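Local coordinates for protein succinate dehydrogenase subunit A (Mycolicibacterium smegmatis, PDB 7D6V) that probably oxidises succinate to fumarate as the FAD-carrying subunit of a membrane-bound succinate dehydrogenase, passing the electrons on towards quinone, at residues 555-560 and 574-579; 579-584 and 594-599. All blocks are in the same frame, centred on the assembly; numbering follows the deposited sequence.

Contact 1 (555-560 and 574-579)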
loop_
_atom_site.group_PDB
_atom_site.type_symbol
_atom_site.label_atom_id
_atom_site.label_comp_id
_atom_site.label_asym_id
_atom_site.label_seq_id
_atom_site.Cartn_x
_atom_site.Cartn_y
_atom_site.Cartn_z
ATOM N N LEU A 555 1.366 -15.124 34.772
ATOM C CA LEU A 555 1.356 -15.364 36.210
ATOM C C LEU A 555 2.325 -16.474 36.590
ATOM O O LEU A 555 2.961 -16.414 37.648
ATOM C CB LEU A 555 -0.053 -15.711 36.681
ATOM C CG LEU A 555 -0.201 -15.885 38.193
ATOM C CD1 LEU A 555 -0.161 -14.537 38.891
ATOM C CD2 LEU A 555 -1.474 -16.630 38.530
ATOM N N GLN A 556 2.448 -17.498 35.746
ATOM C CA GLN A 556 3.258 -18.648 36.124
ATOM C C GLN A 556 4.754 -18.396 35.978
ATOM O O GLN A 556 5.537 -18.936 36.767
ATOM C CB GLN A 556 2.853 -19.869 35.304
ATOM C CG GLN A 556 3.253 -21.178 35.948
ATOM C CD GLN A 556 2.265 -22.283 35.674
ATOM O OE1 GLN A 556 1.081 -22.031 35.458
ATOM N NE2 GLN A 556 2.744 -23.520 35.679
ATOM N N ARG A 557 5.182 -17.602 34.997
ATOM C CA ARG A 557 6.616 -17.372 34.807
ATOM C C ARG A 557 7.094 -16.305 35.785
ATOM O O ARG A 557 6.868 -15.112 35.584
ATOM C CB ARG A 557 6.924 -16.971 33.370
ATOM C CG ARG A 557 8.408 -16.735 33.127
ATOM C CD ARG A 557 8.755 -16.660 31.657
ATOM N NE ARG A 557 8.659 -17.960 31.006
ATOM C CZ ARG A 557 9.695 -18.756 30.767
ATOM N NH1 ARG A 557 10.914 -18.389 31.130
ATOM N NH2 ARG A 557 9.512 -19.922 30.168
ATOM N N THR A 558 7.779 -16.733 36.841
ATOM C CA THR A 558 8.253 -15.825 37.886
ATOM C C THR A 558 9.721 -15.454 37.671
ATOM O O THR A 558 10.595 -15.766 38.478
ATOM C CB THR A 558 8.038 -16.447 39.262
ATOM O OG1 THR A 558 8.721 -17.705 39.333
ATOM C CG2 THR A 558 6.561 -16.665 39.519
ATOM N N GLU A 559 9.975 -14.771 36.559
ATOM C CA GLU A 559 11.277 -14.187 36.252
ATOM C C GLU A 559 11.086 -13.275 35.050
ATOM O O GLU A 559 10.052 -13.314 34.381
ATOM C CB GLU A 559 12.342 -15.267 36.008
ATOM C CG GLU A 559 12.085 -16.214 34.843
ATOM C CD GLU A 559 12.690 -15.743 33.540
ATOM O OE1 GLU A 559 13.626 -14.925 33.585
ATOM O OE2 GLU A 559 12.243 -16.199 32.471
ATOM N N SER A 560 12.087 -12.439 34.790
ATOM C CA SER A 560 12.022 -11.455 33.717
ATOM C C SER A 560 12.971 -11.858 32.598
ATOM O O SER A 560 14.111 -12.245 32.857
ATOM C CB SER A 560 12.372 -10.059 34.228
ATOM O OG SER A 560 11.429 -9.615 35.183
ATOM N N ALA A 574 16.529 -15.925 35.335
ATOM C CA ALA A 574 16.695 -17.036 36.262
ATOM C C ALA A 574 17.184 -18.257 35.484
ATOM O O ALA A 574 17.541 -18.165 34.307
ATOM C CB ALA A 574 15.388 -17.333 36.988
ATOM N N ASN A 575 17.241 -19.421 36.139
ATOM C CA ASN A 575 17.639 -20.588 35.359
ATOM C C ASN A 575 16.612 -20.772 34.246
ATOM O O ASN A 575 16.950 -20.543 33.085
ATOM C CB ASN A 575 17.838 -21.838 36.240
ATOM C CG ASN A 575 16.555 -22.380 36.843
ATOM O OD1 ASN A 575 15.605 -22.709 36.134
ATOM N ND2 ASN A 575 16.535 -22.504 38.164
ATOM N N TRP A 576 15.383 -21.205 34.563
ATOM C CA TRP A 576 14.140 -20.831 33.881
ATOM C C TRP A 576 14.247 -20.705 32.363
ATOM O O TRP A 576 13.388 -20.081 31.734
ATOM C CB TRP A 576 13.613 -19.509 34.448
ATOM C CG TRP A 576 12.425 -19.638 35.373
ATOM C CD1 TRP A 576 12.384 -19.312 36.697
ATOM C CD2 TRP A 576 11.115 -20.116 35.039
ATOM N NE1 TRP A 576 11.138 -19.560 37.209
ATOM C CE2 TRP A 576 10.339 -20.054 36.212
ATOM C CE3 TRP A 576 10.524 -20.592 33.867
ATOM C CZ2 TRP A 576 9.005 -20.451 36.246
ATOM C CZ3 TRP A 576 9.200 -20.986 33.903
ATOM C CH2 TRP A 576 8.456 -20.913 35.083
ATOM N N ARG A 577 15.271 -21.300 31.761
ATOM C CA ARG A 577 15.541 -21.138 30.339
ATOM C C ARG A 577 15.250 -22.391 29.543
ATOM O O ARG A 577 14.853 -22.296 28.382
ATOM C CB ARG A 577 17.002 -20.723 30.123
ATOM C CG ARG A 577 17.321 -20.122 28.775
ATOM C CD ARG A 577 18.685 -20.588 28.305
ATOM N NE ARG A 577 18.915 -21.989 28.635
ATOM C CZ ARG A 577 18.459 -23.011 27.919
ATOM N NH1 ARG A 577 18.718 -24.252 28.297
ATOM N NH2 ARG A 577 17.742 -22.793 26.826
ATOM N N ASN A 578 15.440 -23.558 30.144
ATOM C CA ASN A 578 14.939 -24.813 29.594
ATOM C C ASN A 578 13.554 -25.147 30.142
ATOM O O ASN A 578 13.307 -26.229 30.667
ATOM C CB ASN A 578 15.945 -25.927 29.862
ATOM C CG ASN A 578 16.239 -26.110 31.338
ATOM O OD1 ASN A 578 15.646 -25.451 32.190
ATOM N ND2 ASN A 578 17.160 -27.014 31.645
ATOM N N THR A 579 12.635 -24.192 30.019
ATOM C CA THR A 579 11.240 -24.377 30.395
ATOM C C THR A 579 10.377 -23.561 29.447
ATOM O O THR A 579 10.626 -22.368 29.257
ATOM C CB THR A 579 10.985 -23.952 31.845
ATOM O OG1 THR A 579 11.951 -24.569 32.704
ATOM C CG2 THR A 579 9.598 -24.376 32.285
#
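Q556, the last residue of helix 532-556, meets W576 through its backbone: the carbonyl oxygen Q556 O lies 3.8 Å from W576 CZ2, an oblique approach to the indole. R557 is the first residue to leave helical torsions and carries the polar part of the contact. Its CG stands anti to the backbone N (chi1 -179°) and over one face of the W576 ring. The guanidinium grips two main-chain carbonyls. R557 NH1 gives a hydrogen bond to W576 O at 3.1 Å, with the acceptor 18° out of the guanidinium plane. R557 NH2 gives another to T579 O at 2.8 Å; here the acceptor is in the guanidinium plane, but the donor sits above the plane of the carbonyl. W576 CE3 lies over one guanidinium face, 3.5 Å from R557 NH1 and towards the rim, with the two planes steeply inclined rather than stacked. R557 thus joins the exit of helix 532-556 to the irregular loop between strands 565-566 and 582-585, within the C-terminal fumarate reductase flavoprotein family region; R557 NE is engaged elsewhere, in a salt bridge to E244. T558 contributes a looser contact, its OG1 3.7 Å from W576 NE1. E559 folds back over the indole face that R557 CG also covers: E559 CG packs 3.5 Å from W576 CG, and the CH-pi geometry over the five-membered ring supports calling this a face contact. E559 CB meets A574 CB at 3.8 Å. The E559 carboxylate turns to R557, OE2 using its anti lone pair to form a salt bridge with R557 NH1 at 2.9 Å, in the guanidinium plane; E559 and E244 would together offset the charge of that group.

Contact 2 (579-584 and 594-599)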
loop_
_atom_site.group_PDB
_atom_site.type_symbol
_atom_site.label_atom_id
_atom_site.label_comp_id
_atom_site.label_asym_id
_atom_site.label_seq_id
_atom_site.Cartn_x
_atom_site.Cartn_y
_atom_site.Cartn_z
ATOM N N THR A 579 12.635 -24.192 30.019
ATOM C CA THR A 579 11.240 -24.377 30.395
ATOM C C THR A 579 10.377 -23.561 29.447
ATOM O O THR A 579 10.626 -22.368 29.257
ATOM C CB THR A 579 10.985 -23.952 31.845
ATOM O OG1 THR A 579 11.951 -24.569 32.704
ATOM C CG2 THR A 579 9.598 -24.376 32.285
ATOM N N LEU A 580 9.371 -24.202 28.851
ATOM C CA LEU A 580 8.530 -23.558 27.850
ATOM C C LEU A 580 7.154 -23.162 28.351
ATOM O O LEU A 580 6.578 -22.211 27.818
ATOM C CB LEU A 580 8.359 -24.461 26.624
ATOM C CG LEU A 580 9.600 -24.608 25.752
ATOM C CD1 LEU A 580 9.351 -25.613 24.646
ATOM C CD2 LEU A 580 9.998 -23.260 25.184
ATOM N N LEU A 581 6.613 -23.855 29.352
ATOM C CA LEU A 581 5.372 -23.448 30.009
ATOM C C LEU A 581 4.202 -23.454 29.011
ATOM O O LEU A 581 3.683 -22.422 28.586
ATOM C CB LEU A 581 5.591 -22.083 30.677
ATOM C CG LEU A 581 4.534 -21.394 31.517
ATOM C CD1 LEU A 581 4.263 -22.281 32.706
ATOM C CD2 LEU A 581 5.034 -20.043 31.970
ATOM N N VAL A 582 3.835 -24.680 28.618
ATOM C CA VAL A 582 2.911 -24.963 27.521
ATOM C C VAL A 582 1.457 -24.881 27.982
ATOM O O VAL A 582 1.103 -25.373 29.056
ATOM C CB VAL A 582 3.221 -26.357 26.946
ATOM C CG1 VAL A 582 2.239 -26.723 25.874
ATOM C CG2 VAL A 582 4.633 -26.409 26.418
ATOM N N CYS A 583 0.597 -24.290 27.150
ATOM C CA CYS A 583 -0.824 -24.128 27.443
ATOM C C CYS A 583 -1.667 -25.162 26.699
ATOM O O CYS A 583 -1.395 -25.479 25.538
ATOM C CB CYS A 583 -1.299 -22.725 27.060
ATOM S SG CYS A 583 -0.329 -21.377 27.755
ATOM N N ARG A 584 -2.708 -25.669 27.365
ATOM C CA ARG A 584 -3.601 -26.655 26.766
ATOM C C ARG A 584 -5.023 -26.434 27.264
ATOM O O ARG A 584 -5.250 -25.765 28.272
ATOM C CB ARG A 584 -3.160 -28.088 27.083
ATOM C CG ARG A 584 -2.241 -28.707 26.056
ATOM C CD ARG A 584 -1.593 -29.956 26.611
ATOM N NE ARG A 584 -0.305 -30.233 25.985
ATOM C CZ ARG A 584 0.818 -30.446 26.661
ATOM N NH1 ARG A 584 0.814 -30.409 27.984
ATOM N NH2 ARG A 584 1.947 -30.692 26.013
ATOM N N ASP A 594 -8.093 -23.272 30.419
ATOM C CA ASP A 594 -6.762 -23.719 30.043
ATOM C C ASP A 594 -5.952 -24.118 31.267
ATOM O O ASP A 594 -6.136 -23.581 32.362
ATOM C CB ASP A 594 -6.013 -22.631 29.274
ATOM C CG ASP A 594 -6.830 -22.055 28.145
ATOM O OD1 ASP A 594 -7.557 -21.067 28.380
ATOM O OD2 ASP A 594 -6.747 -22.589 27.019
ATOM N N VAL A 595 -5.054 -25.074 31.058
ATOM C CA VAL A 595 -4.058 -25.477 32.039
ATOM C C VAL A 595 -2.685 -25.242 31.429
ATOM O O VAL A 595 -2.444 -25.616 30.274
ATOM C CB VAL A 595 -4.232 -26.948 32.459
ATOM C CG1 VAL A 595 -2.953 -27.486 33.068
ATOM C CG2 VAL A 595 -5.366 -27.073 33.445
ATOM N N THR A 596 -1.802 -24.602 32.188
ATOM C CA THR A 596 -0.439 -24.331 31.758
ATOM C C THR A 596 0.521 -25.206 32.555
ATOM O O THR A 596 0.454 -25.245 33.787
ATOM C CB THR A 596 -0.097 -22.850 31.932
ATOM O OG1 THR A 596 -1.180 -22.054 31.442
ATOM C CG2 THR A 596 1.128 -22.503 31.132
ATOM N N VAL A 597 1.406 -25.903 31.847
ATOM C CA VAL A 597 2.321 -26.876 32.426
ATOM C C VAL A 597 3.746 -26.410 32.121
ATOM O O VAL A 597 3.959 -25.465 31.366
ATOM C CB VAL A 597 2.059 -28.299 31.885
ATOM C CG1 VAL A 597 2.753 -29.365 32.727
ATOM C CG2 VAL A 597 0.565 -28.570 31.812
ATOM N N THR A 598 4.728 -27.075 32.731
ATOM C CA THR A 598 6.134 -26.683 32.639
ATOM C C THR A 598 6.991 -27.832 32.118
ATOM O O THR A 598 7.509 -28.635 32.907
ATOM C CB THR A 598 6.638 -26.218 34.002
ATOM O OG1 THR A 598 6.609 -27.319 34.917
ATOM C CG2 THR A 598 5.755 -25.114 34.545
ATOM N N PRO A 599 7.157 -27.961 30.804
ATOM C CA PRO A 599 8.094 -28.949 30.258
ATOM C C PRO A 599 9.484 -28.372 30.025
ATOM O O PRO A 599 9.682 -27.161 29.931
ATOM C CB PRO A 599 7.454 -29.336 28.917
ATOM C CG PRO A 599 6.691 -28.155 28.539
ATOM C CD PRO A 599 6.164 -27.548 29.801
#
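Strands 582-584 and 594-597 run antiparallel as a hairpin, their axes 4.7 Å apart at closest and their directions 156° apart; R584 and V595 form a hydrogen-bonded pair, and C583 and T596 a non-hydrogen-bonded one. V597 N adds a hydrogen bond to V582 O (2.9 Å), and L580 N donates a further backbone hydrogen bond to P599 O at 3.2 Å, beyond the strand pairs. On the side facing helix 532-556, L581 CD1 rests 3.5 Å from T596 CG2 and 3.7 Å from T598 CG2, the leucine and T596 crossing obliquely. L581 CG, anti to the backbone N (chi1 -176°), also touches T596 CG2. Further along that face C583 SG lies 3.8 Å from T596 OG1. The other face holds V582, whose CG2 meets P599 CG at 3.4 Å, the two side chains at about a right angle; V582 CG1 lies over one face of the R584 guanidinium, towards its rim. Since all the hydrogen bonds joining the two segments are between backbone atoms, these set the register, while the side chains add mainly apolar packing to it.

Overall arrangement
Contacts 1 and 2 follow each other along the chain, with centres 12 Å apart, and share T579, which ends the second segment of contact 1 and begins the first of contact 2. Q556, at the helix end, and R557 after it also pack against 579-584 and 594-599. Q556 NE2 lies 3.4 Å from T596 O, a weak hydrogen bond, and 3.6 Å from L581 CD1; R557 CB is 3.9 Å from L581 CD2. E244 touches both R557 and L581. The residues lining the FAD pocket fall between 14 and 432, so neither contact supplies any of them. Contact 1 joins the end of helix 532-556 to the loop before the hairpin, contact 2 pairs the hairpin strands, and Q556 and R557 bridge the two.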